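Local coordinates for protein signal recognition particle subunit SRP68 (Chaetomium thermophilum, PDB 4P3G) that probably binds SRP RNA through this N-terminal RNA-binding domain, as part of the signal recognition particle that targets secretory and membrane proteins to the endoplasmic reticulum, at residues L77-R82 and A117-K122; R112-A117 and F155-W160; I169-Y174 and E188-T193. All coordinates share one frame; numbering follows the deposited sequence.

Interaction 1 of 3, residues L77-R82 and A117-K122; sequences LLTAER and ARIAEK. With PO4 (phosphate ion), chain E.
R118 NH1 faces two oxygens of a bound phosphate ion, 2.7 Å from its O1 and 3.0 Å from its O3. Both bonds are weak; the one to O1 is bent to 122°, and the phosphorus lies in the guanidinium plane, at the edge of the group. Here helices 71-93 and 103-128 run in roughly opposite directions, a pairing that fits the tetratricopeptide-type architecture of this RNA-binding domain. R150 of helix 136-156 also bonds the phosphate, which probably came from the crystallisation liquor. Two arginines meeting such an anion are consistent with a surface able to receive an RNA backbone, though the ion alone does not prove it.

One residue further along, I119 turns to helix 71-93 and carries the apolar contact. The backbones come close at small A80, whose CA is 5.9 Å from I119 CA. The A80 methyl meets the branch methyl of I119, with CB to CG2 at 4.0 Å, while CD1 at the other end of the isoleucine reaches T79 CG2, the two side chains crossing at about a right angle. Y145 of helix 136-156 packs on both A80 and A120. With its methyl anti to the backbone N, T79 turns CG2 to the isoleucine, while OG1, beside that N (chi1 -54°), bonds back to L75 O, one turn earlier in the same helix.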
loop_
_atom_site.group_PDB
_atom_site.type_symbol
_atom_site.label_atom_id
_atom_site.label_comp_id
_atom_site.label_asym_id
_atom_site.label_seq_id
_atom_site.Cartn_x
_atom_site.Cartn_y
_atom_site.Cartn_z
ATOM N N LEU A 77 36.394 -0.727 2.176
ATOM C CA LEU A 77 35.466 0.113 1.442
ATOM C C LEU A 77 35.962 0.313 0.003
ATOM O O LEU A 77 35.227 0.091 -0.968
ATOM C CB LEU A 77 35.340 1.452 2.155
ATOM C CG LEU A 77 34.603 1.250 3.484
ATOM C CD1 LEU A 77 34.276 2.571 4.171
ATOM C CD2 LEU A 77 33.361 0.379 3.306
ATOM N N LEU A 78 37.229 0.687 -0.126
ATOM C CA LEU A 78 37.828 0.939 -1.435
ATOM C C LEU A 78 37.745 -0.333 -2.263
ATOM O O LEU A 78 37.501 -0.298 -3.475
ATOM C CB LEU A 78 39.283 1.390 -1.295
ATOM C CG LEU A 78 39.407 2.742 -0.583
ATOM C CD1 LEU A 78 40.865 3.175 -0.339
ATOM C CD2 LEU A 78 38.623 3.817 -1.316
ATOM N N THR A 79 37.953 -1.463 -1.605
ATOM C CA THR A 79 37.914 -2.725 -2.304
ATOM C C THR A 79 36.534 -2.997 -2.845
ATOM O O THR A 79 36.379 -3.311 -4.017
ATOM C CB THR A 79 38.346 -3.869 -1.390
ATOM O OG1 THR A 79 39.636 -3.567 -0.835
ATOM C CG2 THR A 79 38.449 -5.145 -2.183
ATOM N N ALA A 80 35.531 -2.842 -1.991
ATOM C CA ALA A 80 34.140 -3.085 -2.370
ATOM C C ALA A 80 33.678 -2.058 -3.401
ATOM O O ALA A 80 33.025 -2.403 -4.403
ATOM C CB ALA A 80 33.253 -3.053 -1.142
ATOM N N GLU A 81 34.013 -0.799 -3.142
ATOM C CA GLU A 81 33.599 0.277 -4.025
ATOM C C GLU A 81 34.190 0.131 -5.430
ATOM O O GLU A 81 33.580 0.555 -6.414
ATOM C CB GLU A 81 33.980 1.634 -3.433
ATOM C CG GLU A 81 32.998 2.134 -2.410
ATOM C CD GLU A 81 31.631 2.401 -3.001
ATOM O OE1 GLU A 81 31.487 3.458 -3.656
ATOM O OE2 GLU A 81 30.717 1.550 -2.831
ATOM N N ARG A 82 35.385 -0.443 -5.529
ATOM C CA ARG A 82 36.005 -0.608 -6.839
ATOM C C ARG A 82 35.214 -1.617 -7.699
ATOM O O ARG A 82 34.932 -1.366 -8.866
ATOM C CB ARG A 82 37.477 -1.023 -6.696
ATOM C CG ARG A 82 38.274 -0.905 -7.995
ATOM C CD ARG A 82 39.746 -1.202 -7.789
ATOM N NE ARG A 82 39.940 -2.630 -7.573
ATOM C CZ ARG A 82 41.120 -3.236 -7.551
ATOM N NH1 ARG A 82 42.238 -2.533 -7.702
ATOM N NH2 ARG A 82 41.180 -4.545 -7.345
ATOM N N ALA A 117 29.490 -7.092 -2.432
ATOM C CA ALA A 117 28.574 -7.426 -1.338
ATOM C C ALA A 117 29.289 -8.281 -0.298
ATOM O O ALA A 117 29.255 -7.973 0.895
ATOM C CB ALA A 117 27.371 -8.156 -1.863
ATOM N N ARG A 118 29.974 -9.326 -0.756
ATOM C CA ARG A 118 30.687 -10.221 0.149
ATOM C C ARG A 118 31.700 -9.442 0.995
ATOM O O ARG A 118 31.818 -9.665 2.201
ATOM C CB ARG A 118 31.412 -11.307 -0.644
ATOM C CG ARG A 118 30.518 -12.393 -1.145
ATOM C CD ARG A 118 31.284 -13.595 -1.670
ATOM N NE ARG A 118 32.165 -13.251 -2.782
ATOM C CZ ARG A 118 31.810 -13.313 -4.062
ATOM N NH1 ARG A 118 30.581 -13.671 -4.385
ATOM N NH2 ARG A 118 32.669 -12.989 -5.017
ATOM N N ILE A 119 32.401 -8.497 0.375
ATOM C CA ILE A 119 33.398 -7.738 1.111
ATOM C C ILE A 119 32.734 -6.867 2.169
ATOM O O ILE A 119 33.173 -6.834 3.315
ATOM C CB ILE A 119 34.273 -6.865 0.154
ATOM C CG1 ILE A 119 35.179 -7.764 -0.671
ATOM C CG2 ILE A 119 35.147 -5.866 0.937
ATOM C CD1 ILE A 119 35.645 -7.094 -1.945
ATOM N N ALA A 120 31.658 -6.188 1.787
ATOM C CA ALA A 120 30.955 -5.312 2.714
ATOM C C ALA A 120 30.281 -6.111 3.804
ATOM O O ALA A 120 30.171 -5.645 4.935
ATOM C CB ALA A 120 29.952 -4.458 1.993
ATOM N N GLU A 121 29.811 -7.305 3.464
ATOM C CA GLU A 121 29.118 -8.118 4.458
ATOM C C GLU A 121 30.084 -8.560 5.545
ATOM O O GLU A 121 29.758 -8.518 6.738
ATOM C CB GLU A 121 28.423 -9.327 3.815
ATOM C CG GLU A 121 27.158 -8.951 3.058
ATOM C CD GLU A 121 26.636 -10.057 2.146
ATOM O OE1 GLU A 121 27.281 -11.125 2.056
ATOM O OE2 GLU A 121 25.558 -9.856 1.539
ATOM N N LYS A 122 31.287 -8.944 5.134
ATOM C CA LYS A 122 32.293 -9.346 6.088
ATOM C C LYS A 122 32.713 -8.158 6.953
ATOM O O LYS A 122 33.091 -8.329 8.123
ATOM C CB LYS A 122 33.503 -9.945 5.381
ATOM C CG LYS A 122 33.207 -11.213 4.624
ATOM C CD LYS A 122 34.497 -11.963 4.314
ATOM C CE LYS A 122 34.234 -13.450 4.075
ATOM N NZ LYS A 122 33.368 -13.693 2.881
HETATM P P PO4 E . 27.515 -14.378 -2.984
HETATM O O1 PO4 E . 28.009 -13.126 -3.664
HETATM O O2 PO4 E . 27.052 -14.046 -1.580
HETATM O O3 PO4 E . 28.623 -15.403 -2.912
HETATM O O4 PO4 E . 26.379 -14.971 -3.788
#

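Interaction 2 of 3, residues R112-A117 and F155-W160; sequences RLEKGA and FEKQNW
K157 NZ bonds E114 OE2 at 3.2 Å, a salt bridge in which the ammonium meets the oxygen nearly along the C-O axis. The two chains cross at about a right angle, and both are straight: E114 runs out extended beyond CG, and K157 is extended all the way from CG to NZ. K157 leaves its backbone with CG anti to N (chi1 -160°), which sends the lysine out toward helix 103-128. Its CD comes near the same oxygen, 3.8 Å from E114 OE2. The pair lies at the solvent-facing margin of the contact, so the charges there are probably partly screened. At its other end, E114 passes close to a bound phosphate ion, its CB being the side-chain atom nearest to it.

Deeper in, L113 meets the aliphatic part of E156. Its CD1 sits 3.5 Å from E156 CG and 4.0 Å from E156 CB, and the two side chains cross obliquely. E156 is folded rather than extended: a bend at chi2 (-57°) presents its methylene to the leucine and swings the carboxylate away, where OE2 makes a salt bridge with K91 of helix 71-93. This buried charge is therefore paired with a third helix, the same one whose W84 and A87 pack on L113.

The contact joins consecutive helices 103-128 and 136-156 of the tetratricopeptide-type helical fold, near the point where the second one stops. Q158 ends it in a Schellman motif, its positive phi turning the chain toward helix 160-181, and R106 NH1, from helix 103-128, bonds the carbonyl oxygen of E156.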
loop_
_atom_site.group_PDB
_atom_site.type_symbol
_atom_site.label_atom_id
_atom_site.label_comp_id
_atom_site.label_asym_id
_atom_site.label_seq_id
_atom_site.Cartn_x
_atom_site.Cartn_y
_atom_site.Cartn_z
ATOM N N ARG A 112 30.824 -8.787 -10.029
ATOM C CA ARG A 112 31.479 -7.655 -9.415
ATOM C C ARG A 112 30.718 -7.239 -8.201
ATOM O O ARG A 112 31.268 -7.134 -7.106
ATOM C CB ARG A 112 31.578 -6.471 -10.385
ATOM C CG ARG A 112 32.891 -6.340 -11.151
ATOM C CD ARG A 112 33.469 -7.689 -11.518
ATOM N NE ARG A 112 34.489 -8.118 -10.563
ATOM C CZ ARG A 112 34.901 -9.374 -10.441
ATOM N NH1 ARG A 112 34.371 -10.327 -11.211
ATOM N NH2 ARG A 112 35.832 -9.676 -9.543
ATOM N N LEU A 113 29.429 -7.019 -8.403
ATOM C CA LEU A 113 28.543 -6.633 -7.320
ATOM C C LEU A 113 28.480 -7.673 -6.208
ATOM O O LEU A 113 28.489 -7.325 -5.033
ATOM C CB LEU A 113 27.160 -6.393 -7.882
ATOM C CG LEU A 113 27.030 -5.181 -8.786
ATOM C CD1 LEU A 113 25.624 -5.192 -9.308
ATOM C CD2 LEU A 113 27.288 -3.927 -7.999
ATOM N N GLU A 114 28.421 -8.948 -6.577
ATOM C CA GLU A 114 28.335 -9.997 -5.572
ATOM C C GLU A 114 29.638 -10.017 -4.763
ATOM O O GLU A 114 29.636 -10.267 -3.557
ATOM C CB GLU A 114 28.042 -11.363 -6.211
ATOM C CG GLU A 114 26.692 -11.484 -6.902
ATOM C CD GLU A 114 26.437 -12.894 -7.476
ATOM O OE1 GLU A 114 27.408 -13.646 -7.703
ATOM O OE2 GLU A 114 25.262 -13.253 -7.737
ATOM N N LYS A 115 30.752 -9.740 -5.431
ATOM C CA LYS A 115 32.036 -9.635 -4.749
ATOM C C LYS A 115 32.060 -8.439 -3.800
ATOM O O LYS A 115 32.498 -8.540 -2.658
ATOM C CB LYS A 115 33.160 -9.485 -5.753
ATOM C CG LYS A 115 34.506 -9.409 -5.064
ATOM C CD LYS A 115 35.581 -9.000 -6.004
ATOM C CE LYS A 115 36.901 -8.945 -5.295
ATOM N NZ LYS A 115 37.911 -8.487 -6.261
ATOM N N GLY A 116 31.578 -7.300 -4.272
ATOM C CA GLY A 116 31.503 -6.126 -3.429
ATOM C C GLY A 116 30.602 -6.378 -2.221
ATOM O O GLY A 116 30.916 -5.935 -1.106
ATOM N N ALA A 117 29.490 -7.092 -2.432
ATOM C CA ALA A 117 28.574 -7.426 -1.338
ATOM C C ALA A 117 29.289 -8.281 -0.298
ATOM O O ALA A 117 29.255 -7.973 0.895
ATOM C CB ALA A 117 27.371 -8.156 -1.863
ATOM N N PHE A 155 19.371 -7.175 -7.830
ATOM C CA PHE A 155 18.626 -6.362 -8.783
ATOM C C PHE A 155 19.184 -6.535 -10.224
ATOM O O PHE A 155 18.411 -6.633 -11.184
ATOM C CB PHE A 155 18.701 -4.909 -8.344
ATOM C CG PHE A 155 17.945 -3.970 -9.207
ATOM C CD1 PHE A 155 18.541 -3.444 -10.359
ATOM C CD2 PHE A 155 16.665 -3.550 -8.856
ATOM C CE1 PHE A 155 17.854 -2.546 -11.179
ATOM C CE2 PHE A 155 15.960 -2.642 -9.661
ATOM C CZ PHE A 155 16.555 -2.142 -10.827
ATOM N N GLU A 156 20.513 -6.571 -10.370
ATOM C CA GLU A 156 21.141 -6.761 -11.674
ATOM C C GLU A 156 20.941 -8.186 -12.212
ATOM O O GLU A 156 20.857 -8.411 -13.426
ATOM C CB GLU A 156 22.623 -6.437 -11.589
ATOM C CG GLU A 156 22.908 -4.947 -11.472
ATOM C CD GLU A 156 22.327 -4.136 -12.608
ATOM O OE1 GLU A 156 22.503 -4.559 -13.773
ATOM O OE2 GLU A 156 21.701 -3.080 -12.333
ATOM N N LYS A 157 20.874 -9.143 -11.298
ATOM C CA LYS A 157 20.633 -10.537 -11.630
ATOM C C LYS A 157 19.161 -10.735 -11.980
ATOM O O LYS A 157 18.749 -11.815 -12.410
ATOM C CB LYS A 157 20.997 -11.406 -10.437
ATOM C CG LYS A 157 21.263 -12.870 -10.723
ATOM C CD LYS A 157 21.905 -13.508 -9.481
ATOM C CE LYS A 157 22.366 -14.927 -9.720
ATOM N NZ LYS A 157 23.043 -15.424 -8.491
ATOM N N GLN A 158 18.367 -9.689 -11.760
ATOM C CA GLN A 158 16.943 -9.723 -12.064
ATOM C C GLN A 158 16.195 -10.704 -11.156
ATOM O O GLN A 158 15.142 -11.237 -11.507
ATOM C CB GLN A 158 16.738 -9.998 -13.560
ATOM C CG GLN A 158 17.044 -8.762 -14.365
ATOM C CD GLN A 158 17.177 -9.007 -15.853
ATOM O OE1 GLN A 158 17.207 -10.148 -16.321
ATOM N NE2 GLN A 158 17.285 -7.920 -16.609
ATOM N N ASN A 159 16.755 -10.929 -9.977
ATOM C CA ASN A 159 16.129 -11.772 -8.976
ATOM C C ASN A 159 15.348 -10.879 -8.022
ATOM O O ASN A 159 15.817 -10.557 -6.934
ATOM C CB ASN A 159 17.210 -12.572 -8.260
ATOM C CG ASN A 159 16.647 -13.616 -7.334
ATOM O OD1 ASN A 159 15.446 -13.626 -7.025
ATOM N ND2 ASN A 159 17.510 -14.528 -6.895
ATOM N N TRP A 160 14.163 -10.456 -8.463
ATOM C CA TRP A 160 13.427 -9.358 -7.832
ATOM C C TRP A 160 13.032 -9.547 -6.382
ATOM O O TRP A 160 13.149 -8.620 -5.589
ATOM C CB TRP A 160 12.191 -9.012 -8.651
ATOM C CG TRP A 160 12.488 -8.831 -10.098
ATOM C CD1 TRP A 160 12.015 -9.582 -11.126
ATOM C CD2 TRP A 160 13.356 -7.854 -10.684
ATOM N NE1 TRP A 160 12.496 -9.120 -12.321
ATOM C CE2 TRP A 160 13.340 -8.063 -12.081
ATOM C CE3 TRP A 160 14.139 -6.811 -10.169
ATOM C CZ2 TRP A 160 14.086 -7.283 -12.971
ATOM C CZ3 TRP A 160 14.871 -6.026 -11.053
ATOM C CH2 TRP A 160 14.822 -6.261 -12.441
#

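Interaction 3 of 3, residues I169-Y174 and E188-T193; sequences ICRIIY and ELLSDT
Apolar packing of Y174 and R171 against L189 and L190 pairs two successive helices, 160-181 and 186-205, in an antiparallel hairpin of this all-helical domain. The local axes approach to 10.5 Å and their directions differ by 145°. L189 carries its CG anti to the backbone N (chi1 -171°), and its CD2 methyl lies over one face of the Y174 ring, 4.2 Å from the centroid and 28° off the normal, a CH-pi contact on the side nearer the hydroxyl. L190 packs nearer the backbone of 169-174: its CD2 touches Y174 CB at 3.6 Å and also lies beside R171 CG and the R171 carbonyl oxygen. An alanine at L190 would lose that branched end, and is likely to open a gap beside Y174 CB and R171 CG. R171 then continues along the seam, and its NE makes a salt bridge with D195 in helix 186-205. I169 and I172 pack on I172 and I169 of a second subunit, and R171 on I213 of a third. Toward the core of their own chain, Y174 and I173 rest on A144 of helix 136-156.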
loop_
_atom_site.group_PDB
_atom_site.type_symbol
_atom_site.label_atom_id
_atom_site.label_comp_id
_atom_site.label_asym_id
_atom_site.label_seq_id
_atom_site.Cartn_x
_atom_site.Cartn_y
_atom_site.Cartn_z
ATOM N N ILE A 169 15.929 -4.232 4.229
ATOM C CA ILE A 169 16.791 -4.088 5.393
ATOM C C ILE A 169 17.476 -2.709 5.363
ATOM O O ILE A 169 17.394 -1.958 6.329
ATOM C CB ILE A 169 17.902 -5.148 5.478
ATOM C CG1 ILE A 169 17.374 -6.578 5.483
ATOM C CG2 ILE A 169 18.836 -4.843 6.630
ATOM C CD1 ILE A 169 16.497 -6.847 6.574
ATOM N N CYS A 170 18.133 -2.344 4.260
ATOM C CA CYS A 170 18.891 -1.095 4.313
ATOM C C CYS A 170 18.022 0.158 4.356
ATOM O O CYS A 170 18.380 1.155 4.993
ATOM C CB CYS A 170 19.943 -0.963 3.199
ATOM S SG CYS A 170 19.378 -0.581 1.569
ATOM N N ARG A 171 16.878 0.111 3.697
ATOM C CA ARG A 171 15.981 1.239 3.751
ATOM C C ARG A 171 15.491 1.508 5.173
ATOM O O ARG A 171 15.419 2.666 5.621
ATOM C CB ARG A 171 14.771 1.004 2.863
ATOM C CG ARG A 171 13.741 2.098 3.028
ATOM C CD ARG A 171 12.753 2.006 1.948
ATOM N NE ARG A 171 12.163 3.296 1.669
ATOM C CZ ARG A 171 11.003 3.696 2.163
ATOM N NH1 ARG A 171 10.334 2.907 2.992
ATOM N NH2 ARG A 171 10.528 4.884 1.838
ATOM N N ILE A 172 15.174 0.431 5.890
ATOM C CA ILE A 172 14.661 0.587 7.242
ATOM C C ILE A 172 15.730 1.225 8.117
ATOM O O ILE A 172 15.481 2.234 8.768
ATOM C CB ILE A 172 14.197 -0.763 7.798
ATOM C CG1 ILE A 172 12.908 -1.190 7.077
ATOM C CG2 ILE A 172 13.967 -0.652 9.264
ATOM C CD1 ILE A 172 12.519 -2.621 7.317
ATOM N N ILE A 173 16.940 0.671 8.066
ATOM C CA ILE A 173 18.065 1.186 8.822
ATOM C C ILE A 173 18.415 2.606 8.396
ATOM O O ILE A 173 18.585 3.486 9.243
ATOM C CB ILE A 173 19.276 0.276 8.659
ATOM C CG1 ILE A 173 18.943 -1.116 9.216
ATOM C CG2 ILE A 173 20.517 0.866 9.346
ATOM C CD1 ILE A 173 20.122 -2.049 9.260
ATOM N N TYR A 174 18.489 2.849 7.088
ATOM C CA TYR A 174 18.835 4.188 6.606
ATOM C C TYR A 174 17.802 5.242 6.966
ATOM O O TYR A 174 18.142 6.374 7.313
ATOM C CB TYR A 174 19.059 4.191 5.118
ATOM C CG TYR A 174 20.428 3.757 4.690
ATOM C CD1 TYR A 174 21.578 4.189 5.356
ATOM C CD2 TYR A 174 20.567 2.896 3.621
ATOM C CE1 TYR A 174 22.814 3.779 4.933
ATOM C CE2 TYR A 174 21.771 2.489 3.202
ATOM C CZ TYR A 174 22.900 2.925 3.844
ATOM O OH TYR A 174 24.095 2.449 3.362
ATOM N N GLU A 188 19.329 11.567 0.507
ATOM C CA GLU A 188 19.657 11.521 -0.915
ATOM C C GLU A 188 19.827 10.076 -1.316
ATOM O O GLU A 188 19.337 9.663 -2.353
ATOM C CB GLU A 188 20.936 12.284 -1.247
ATOM C CG GLU A 188 20.878 13.772 -0.964
ATOM C CD GLU A 188 22.219 14.466 -1.166
ATOM O OE1 GLU A 188 23.239 13.767 -1.378
ATOM O OE2 GLU A 188 22.253 15.715 -1.079
ATOM N N LEU A 189 20.510 9.297 -0.495
ATOM C CA LEU A 189 20.723 7.913 -0.856
ATOM C C LEU A 189 19.386 7.129 -0.909
ATOM O O LEU A 189 19.168 6.333 -1.832
ATOM C CB LEU A 189 21.688 7.258 0.123
ATOM C CG LEU A 189 22.163 5.864 -0.283
ATOM C CD1 LEU A 189 22.912 5.906 -1.624
ATOM C CD2 LEU A 189 23.029 5.241 0.787
ATOM N N LEU A 190 18.476 7.394 0.038
ATOM C CA LEU A 190 17.161 6.755 0.058
ATOM C C LEU A 190 16.367 7.209 -1.155
ATOM O O LEU A 190 15.746 6.409 -1.878
ATOM C CB LEU A 190 16.392 7.166 1.323
ATOM C CG LEU A 190 16.832 6.599 2.685
ATOM C CD1 LEU A 190 16.285 7.431 3.818
ATOM C CD2 LEU A 190 16.404 5.162 2.813
ATOM N N SER A 191 16.401 8.515 -1.368
ATOM C CA SER A 191 15.606 9.152 -2.402
ATOM C C SER A 191 16.025 8.799 -3.835
ATOM O O SER A 191 15.188 8.684 -4.725
ATOM C CB SER A 191 15.664 10.648 -2.224
ATOM O OG SER A 191 14.910 11.216 -3.253
ATOM N N ASP A 192 17.329 8.700 -4.060
ATOM C CA ASP A 192 17.891 8.551 -5.393
ATOM C C ASP A 192 18.233 7.116 -5.766
ATOM O O ASP A 192 18.400 6.819 -6.929
ATOM C CB ASP A 192 19.131 9.421 -5.525
ATOM C CG ASP A 192 18.826 10.903 -5.339
ATOM O OD1 ASP A 192 17.648 11.308 -5.502
ATOM O OD2 ASP A 192 19.766 11.658 -4.990
ATOM N N THR A 193 18.377 6.223 -4.793
ATOM C CA THR A 193 18.825 4.874 -5.114
ATOM C C THR A 193 17.928 3.777 -4.545
ATOM O O THR A 193 17.470 2.877 -5.249
ATOM C CB THR A 193 20.217 4.643 -4.591
ATOM O OG1 THR A 193 21.089 5.600 -5.181
ATOM C CG2 THR A 193 20.679 3.237 -4.917
#

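Interactions 1 and 2 lie 13 Å apart between centres and interlock: their segments alternate along the chain, both use helix 103-128, and they share A117. They touch where A80 CB meets G116 O at 3.7 Å. Interaction 3 comes later in the sequence, its centre about 18 Å from that of interaction 1 and 17 Å from that of interaction 2, with no atoms touching either. The link is helix 136-156, which interaction 2 meets at its end and which leads straight into helix 160-181. In order, then, the contacts tie 71-93 to 103-128, 103-128 to 136-156, and 160-181 to 186-205, stacking consecutive helices into one RNA-binding domain.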